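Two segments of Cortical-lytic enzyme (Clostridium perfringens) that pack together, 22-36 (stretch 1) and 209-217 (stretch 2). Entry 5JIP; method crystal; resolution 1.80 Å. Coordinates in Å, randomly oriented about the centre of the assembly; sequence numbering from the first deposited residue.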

# COMPACT_ATOMS: atom_id res chain seq x y z
N PHE A 22 -19.69 -20.87 25.41
CA PHE A 22 -20.80 -21.81 25.28
C PHE A 22 -20.55 -22.85 24.21
O PHE A 22 -21.38 -23.75 24.02
CB PHE A 22 -22.11 -21.02 25.01
CG PHE A 22 -22.32 -19.91 26.00
CD1 PHE A 22 -22.49 -20.20 27.34
CD2 PHE A 22 -22.32 -18.57 25.60
CE1 PHE A 22 -22.65 -19.20 28.25
CE2 PHE A 22 -22.47 -17.57 26.51
CZ PHE A 22 -22.65 -17.87 27.84
N SER A 23 -19.42 -22.77 23.52
CA SER A 23 -19.07 -23.80 22.57
C SER A 23 -18.70 -25.06 23.34
O SER A 23 -17.93 -24.99 24.30
CB SER A 23 -17.89 -23.33 21.73
OG SER A 23 -18.22 -22.15 21.04
N ARG A 24 -19.27 -26.18 22.96
CA ARG A 24 -19.06 -27.42 23.72
C ARG A 24 -18.03 -28.33 23.07
O ARG A 24 -18.03 -28.52 21.86
CB ARG A 24 -20.39 -28.16 23.84
CG ARG A 24 -21.44 -27.30 24.49
CD ARG A 24 -22.70 -28.08 24.84
NE ARG A 24 -23.42 -28.57 23.66
CZ ARG A 24 -24.19 -27.82 22.86
NH1 ARG A 24 -24.80 -28.40 21.83
NH2 ARG A 24 -24.33 -26.51 23.05
N ASP A 25 -17.18 -28.94 23.91
CA ASP A 25 -16.33 -30.04 23.45
C ASP A 25 -15.39 -29.58 22.34
O ASP A 25 -15.37 -30.14 21.25
CB ASP A 25 -17.18 -31.24 22.99
CG ASP A 25 -18.14 -31.73 24.08
OD1 ASP A 25 -18.07 -31.25 25.24
OD2 ASP A 25 -19.00 -32.58 23.78
N VAL A 26 -14.61 -28.54 22.63
CA VAL A 26 -13.73 -27.95 21.63
C VAL A 26 -12.36 -28.62 21.70
O VAL A 26 -11.64 -28.47 22.69
CB VAL A 26 -13.63 -26.43 21.81
CG1 VAL A 26 -12.64 -25.84 20.80
CG2 VAL A 26 -15.02 -25.78 21.70
N ASN A 27 -11.98 -29.33 20.64
CA ASN A 27 -10.67 -29.95 20.56
C ASN A 27 -9.81 -29.16 19.58
O ASN A 27 -9.93 -29.31 18.36
CB ASN A 27 -10.76 -31.40 20.13
CG ASN A 27 -9.44 -32.09 20.21
OD1 ASN A 27 -8.39 -31.46 20.04
ND2 ASN A 27 -9.47 -33.39 20.51
N PHE A 28 -8.91 -28.34 20.12
CA PHE A 28 -8.13 -27.44 19.28
C PHE A 28 -7.11 -28.19 18.46
O PHE A 28 -6.75 -27.74 17.37
CB PHE A 28 -7.48 -26.37 20.13
CG PHE A 28 -8.45 -25.35 20.66
CD1 PHE A 28 -8.93 -24.34 19.82
CD2 PHE A 28 -8.91 -25.41 21.97
CE1 PHE A 28 -9.81 -23.40 20.30
CE2 PHE A 28 -9.80 -24.48 22.45
CZ PHE A 28 -10.25 -23.45 21.62
N LEU A 29 -6.65 -29.34 18.93
CA LEU A 29 -5.74 -30.11 18.11
C LEU A 29 -6.43 -30.56 16.83
O LEU A 29 -5.82 -30.60 15.76
CB LEU A 29 -5.18 -31.30 18.90
CG LEU A 29 -4.05 -32.05 18.20
CD1 LEU A 29 -2.88 -31.13 17.92
CD2 LEU A 29 -3.62 -33.24 19.05
N THR A 30 -7.71 -30.90 16.92
CA THR A 30 -8.45 -31.27 15.73
C THR A 30 -8.69 -30.06 14.83
O THR A 30 -8.53 -30.13 13.61
CB THR A 30 -9.77 -31.90 16.14
OG1 THR A 30 -9.50 -33.05 16.95
CG2 THR A 30 -10.61 -32.33 14.92
N LEU A 31 -9.06 -28.92 15.43
CA LEU A 31 -9.32 -27.73 14.63
C LEU A 31 -8.06 -27.23 13.93
O LEU A 31 -8.14 -26.61 12.87
CB LEU A 31 -9.87 -26.64 15.54
CG LEU A 31 -11.29 -26.87 16.10
CD1 LEU A 31 -11.69 -25.73 17.01
CD2 LEU A 31 -12.30 -27.04 14.97
N ALA A 32 -6.88 -27.47 14.51
CA ALA A 32 -5.64 -27.03 13.88
C ALA A 32 -5.47 -27.65 12.50
O ALA A 32 -4.78 -27.08 11.64
CB ALA A 32 -4.44 -27.39 14.76
N LYS A 33 -6.09 -28.81 12.28
CA LYS A 33 -5.96 -29.53 11.02
C LYS A 33 -6.98 -29.11 9.99
O LYS A 33 -6.75 -29.31 8.78
CB LYS A 33 -6.12 -31.05 11.23
CG LYS A 33 -5.05 -31.68 12.08
CD LYS A 33 -3.68 -31.57 11.44
CE LYS A 33 -2.65 -31.03 12.43
NZ LYS A 33 -2.60 -29.54 12.46
N ASN A 34 -8.10 -28.52 10.41
CA ASN A 34 -9.16 -28.20 9.47
C ASN A 34 -9.55 -26.73 9.42
O ASN A 34 -10.37 -26.36 8.58
CB ASN A 34 -10.41 -29.08 9.75
CG ASN A 34 -11.02 -28.86 11.12
OD1 ASN A 34 -10.86 -27.80 11.76
ND2 ASN A 34 -11.75 -29.88 11.59
N SER A 35 -8.98 -25.88 10.27
CA SER A 35 -9.34 -24.47 10.32
C SER A 35 -8.12 -23.60 10.03
O SER A 35 -7.04 -23.83 10.59
CB SER A 35 -9.91 -24.11 11.70
OG SER A 35 -11.04 -24.91 12.00
N ASP A 36 -8.30 -22.60 9.16
CA ASP A 36 -7.23 -21.64 8.89
C ASP A 36 -7.11 -20.60 9.99
O ASP A 36 -6.04 -19.99 10.15
CB ASP A 36 -7.49 -20.92 7.57
CG ASP A 36 -7.50 -21.87 6.39
OD1 ASP A 36 -6.44 -22.44 6.07
OD2 ASP A 36 -8.56 -22.03 5.78
N LYS A 209 -21.46 -28.05 11.18
CA LYS A 209 -20.84 -29.25 11.74
C LYS A 209 -19.37 -29.26 11.35
O LYS A 209 -19.04 -29.29 10.16
CB LYS A 209 -21.55 -30.51 11.22
CG LYS A 209 -20.92 -31.83 11.66
CD LYS A 209 -21.67 -33.00 11.01
CE LYS A 209 -21.25 -34.35 11.56
NZ LYS A 209 -19.96 -34.83 10.97
N LEU A 210 -18.50 -29.21 12.35
CA LEU A 210 -17.06 -29.25 12.12
C LEU A 210 -16.41 -30.15 13.15
O LEU A 210 -16.60 -29.94 14.35
CB LEU A 210 -16.44 -27.86 12.23
CG LEU A 210 -14.96 -27.73 11.90
CD1 LEU A 210 -14.65 -28.16 10.45
CD2 LEU A 210 -14.55 -26.30 12.14
N ASP A 211 -15.63 -31.13 12.68
CA ASP A 211 -14.88 -32.00 13.59
C ASP A 211 -14.02 -31.14 14.50
O ASP A 211 -13.30 -30.26 14.05
CB ASP A 211 -13.97 -32.96 12.79
CG ASP A 211 -14.71 -34.15 12.18
OD1 ASP A 211 -15.95 -34.25 12.34
OD2 ASP A 211 -14.04 -34.99 11.53
N GLY A 212 -14.12 -31.39 15.80
CA GLY A 212 -13.38 -30.61 16.76
C GLY A 212 -14.22 -29.64 17.55
O GLY A 212 -13.71 -29.04 18.51
N VAL A 213 -15.49 -29.47 17.18
CA VAL A 213 -16.45 -28.74 17.98
C VAL A 213 -17.67 -29.62 18.14
O VAL A 213 -18.20 -30.13 17.14
CB VAL A 213 -16.84 -27.39 17.35
CG1 VAL A 213 -17.84 -26.69 18.21
CG2 VAL A 213 -15.61 -26.53 17.15
N GLY A 214 -18.12 -29.81 19.38
CA GLY A 214 -19.22 -30.71 19.63
C GLY A 214 -20.57 -30.11 19.31
O GLY A 214 -21.48 -30.81 18.87
N SER A 215 -20.71 -28.82 19.51
CA SER A 215 -21.97 -28.13 19.34
C SER A 215 -22.10 -27.58 17.91
O SER A 215 -21.10 -27.42 17.21
CB SER A 215 -22.10 -27.00 20.36
OG SER A 215 -20.87 -26.30 20.54
N PRO A 216 -23.32 -27.35 17.44
CA PRO A 216 -23.50 -26.62 16.17
C PRO A 216 -22.77 -25.29 16.26
O PRO A 216 -22.92 -24.55 17.23
CB PRO A 216 -25.01 -26.44 16.08
CG PRO A 216 -25.59 -27.51 17.01
CD PRO A 216 -24.60 -27.60 18.12
N VAL A 217 -21.96 -24.99 15.26
CA VAL A 217 -20.93 -23.98 15.42
C VAL A 217 -21.06 -22.93 14.31
O VAL A 217 -21.51 -23.23 13.19
CB VAL A 217 -19.53 -24.66 15.44
CG1 VAL A 217 -19.24 -25.37 14.11
CG2 VAL A 217 -18.43 -23.67 15.78
O HOH W 1 -22.43 -23.42 21.00
O HOH W 2 -24.45 -31.01 20.54

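Two glycines let the backbone of 209-217 lie directly against 22-36, with CA atoms only 4.6 to 4.8 Å apart between Val 26 and Val 213 and between Asp 25 and Gly 214. Gly 212 occupies the third position of a type II turn from Leu 210 to Val 213, closed by Val 213 N to Leu 210 O at 3.1 Å. At its phi/psi of 107°/-8° a CB would be jammed against the carbonyl O of Asp 211, which by itself calls for glycine, and a CB there would lie 3.0 Å from Leu 31 CD2 and 3.2 Å from Thr 30 CG2. At Gly 214 the demand comes from across the contact: a CB would clash with Asp 25 CB at 2.8 Å and Arg 24 O at 3.0 Å.

Main-chain hydrogen bonds join the closely packed segments. Gly 214 N donates to Arg 24 O (2.8 Å) and weakly to Asp 25 O (3.3 Å). Gly 212 O accepts from Asn 27 N (2.8 Å, 161°) and also receives a CA-H...O contact from Val 26 CA at 3.3 Å. Asn 27 thus bonds across the contact through its main chain while its side chain caps the helix, OD1 accepting from Thr 30 N at 3.2 Å and weakly from Leu 29 N at 3.0 Å.

Farther along stretch 1, Asn 34 ND2 donates to Asp 211 O (2.9 Å), tying down the turn's peptide. Between these polar links, Leu 31 CD2 packs on Leu 210 CD2 (3.7 Å) and Val 213 CG2 (4.0 Å).

At the other end, Ser 215 OG accepts an almost straight bond from Arg 24 N (2.9 Å, 176°), and Ser 215 CB covers one face of the same arginine's guanidinium, 3.4 Å from Arg 24 CZ. Water 2 accepts from Arg 24 NH1 (2.9 Å) and donates weakly to Gly 214 O (3.4 Å), linking the two stretches.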